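Local coordinates for protein 455aa long hypothetical phospho-sugar mutase (Sulfolobus tokodaii, PDB 2F7L) that interconverts the 6-phosphate and 1-phosphate forms of glucosamine and galactosamine in a magnesium-dependent way, for UDP-GlcNAc and UDP-GalNAc synthesis, at residues A[28-33]-A[104-109]. Sequence-based numbering, arbitrary orientation.
Sequences KAIGTF and NGIKVV
Ile-30 meets Ile-106 and Val-108 where helix 20-34 packs against strand 103-109, within the alpha/beta/alpha domain I of the phosphohexose mutase fold. The contact is small and wholly apolar, burying 124 Å² in all, and the two backbones come no nearer than 7.9 Å between the CA atoms of Ile-30 and Val-108. Only the long branch of Ile-30 bridges this gap. Its CB points toward the strand but stays 5.6 Å from Val-108 CG1. From there CG2, set anti to the backbone N, runs beside Val-108 CG2 without touching it, at 4.8 Å. CG1 takes the position anti to the carbonyl carbon (chi1 -68°) and comes within 4.5 Å of Val-108 CG1. A nearly extended chi2 of 165° then carries CD1 on to the sheet, where this one methyl meets both strand residues, 3.9 Å from Ile-106 CG2 and 4.1 Å from Val-108 CG1. Ile-106 and Val-108, two apart on the strand, both point to the helix; Ile-106 also touches Val-57 of helix 50-63. Lys-107, between them, points away and forms salt bridges with Asp-8, Asp-243 and Asp-245, the last two probable magnesium ligands. One strand thus serves the hydrophobic core on one side and probably the metal-site region on the other. Beyond the contact, Phe-33 leans on helix 118-130. Within helix 20-34, Thr-32 OG1 donates to Lys-28 O at 2.7 Å, 32° out of the carbonyl plane, while Thr-32 N reaches that oxygen from its opposite face.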
# COMPACT_ATOMS: atom_id res chain seq x y z
N LYS A 28 16.86 6.13 18.59
CA LYS A 28 16.85 6.53 19.99
C LYS A 28 15.53 7.28 20.17
O LYS A 28 14.88 7.22 21.22
CB LYS A 28 17.99 7.50 20.31
CG LYS A 28 19.33 7.22 19.69
CD LYS A 28 20.23 6.47 20.63
CE LYS A 28 21.62 7.08 20.63
NZ LYS A 28 21.70 8.34 21.41
N ALA A 29 15.16 8.02 19.12
CA ALA A 29 13.93 8.80 19.14
C ALA A 29 12.73 7.87 19.18
O ALA A 29 11.86 8.02 20.02
CB ALA A 29 13.86 9.71 17.91
N ILE A 30 12.71 6.89 18.27
CA ILE A 30 11.60 5.94 18.22
C ILE A 30 11.53 5.18 19.53
O ILE A 30 10.45 4.98 20.08
CB ILE A 30 11.78 4.92 17.06
CG1 ILE A 30 11.62 5.65 15.71
CG2 ILE A 30 10.73 3.82 17.17
CD1 ILE A 30 12.12 4.85 14.50
N GLY A 31 12.69 4.79 20.05
CA GLY A 31 12.72 4.07 21.29
C GLY A 31 12.27 4.93 22.46
O GLY A 31 11.53 4.47 23.35
N THR A 32 12.71 6.18 22.47
CA THR A 32 12.32 7.06 23.54
C THR A 32 10.81 7.26 23.46
O THR A 32 10.13 7.34 24.48
CB THR A 32 13.04 8.40 23.43
OG1 THR A 32 14.44 8.21 23.66
CG2 THR A 32 12.49 9.36 24.44
N PHE A 33 10.29 7.33 22.24
CA PHE A 33 8.87 7.51 22.00
C PHE A 33 7.99 6.38 22.55
O PHE A 33 6.90 6.61 23.08
CB PHE A 33 8.65 7.64 20.51
CG PHE A 33 7.22 7.51 20.10
CD1 PHE A 33 6.33 8.57 20.28
CD2 PHE A 33 6.75 6.33 19.50
CE1 PHE A 33 5.01 8.47 19.86
CE2 PHE A 33 5.42 6.22 19.08
CZ PHE A 33 4.55 7.29 19.27
N ASN A 104 15.99 2.79 0.85
CA ASN A 104 15.60 2.01 2.02
C ASN A 104 15.10 3.04 3.02
O ASN A 104 15.32 4.22 2.83
CB ASN A 104 16.76 1.20 2.57
CG ASN A 104 16.29 -0.11 3.17
OD1 ASN A 104 17.05 -1.08 3.26
ND2 ASN A 104 15.04 -0.15 3.58
N GLY A 105 14.40 2.61 4.06
CA GLY A 105 13.90 3.57 5.01
C GLY A 105 13.39 3.00 6.31
O GLY A 105 13.61 1.83 6.64
N ILE A 106 12.70 3.82 7.08
CA ILE A 106 12.20 3.36 8.34
C ILE A 106 10.73 3.60 8.44
O ILE A 106 10.28 4.72 8.27
CB ILE A 106 12.85 4.10 9.50
CG1 ILE A 106 14.37 3.91 9.46
CG2 ILE A 106 12.27 3.62 10.81
CD1 ILE A 106 14.82 2.53 9.84
N LYS A 107 9.97 2.55 8.70
CA LYS A 107 8.53 2.66 8.91
C LYS A 107 8.37 2.35 10.41
O LYS A 107 9.13 1.55 10.97
CB LYS A 107 7.76 1.63 8.10
CG LYS A 107 7.18 2.15 6.78
CD LYS A 107 6.35 1.08 6.07
CE LYS A 107 5.95 1.52 4.65
NZ LYS A 107 5.39 0.42 3.77
N VAL A 108 7.43 3.00 11.07
CA VAL A 108 7.24 2.66 12.47
C VAL A 108 5.77 2.39 12.70
O VAL A 108 4.92 3.24 12.43
CB VAL A 108 7.82 3.77 13.44
CG1 VAL A 108 8.43 4.89 12.63
CG2 VAL A 108 6.79 4.24 14.42
N VAL A 109 5.48 1.18 13.14
CA VAL A 109 4.11 0.78 13.41
C VAL A 109 3.77 0.81 14.88
O VAL A 109 4.48 0.27 15.72
CB VAL A 109 3.82 -0.63 12.83
CG1 VAL A 109 5.10 -1.29 12.43
CG2 VAL A 109 3.05 -1.47 13.83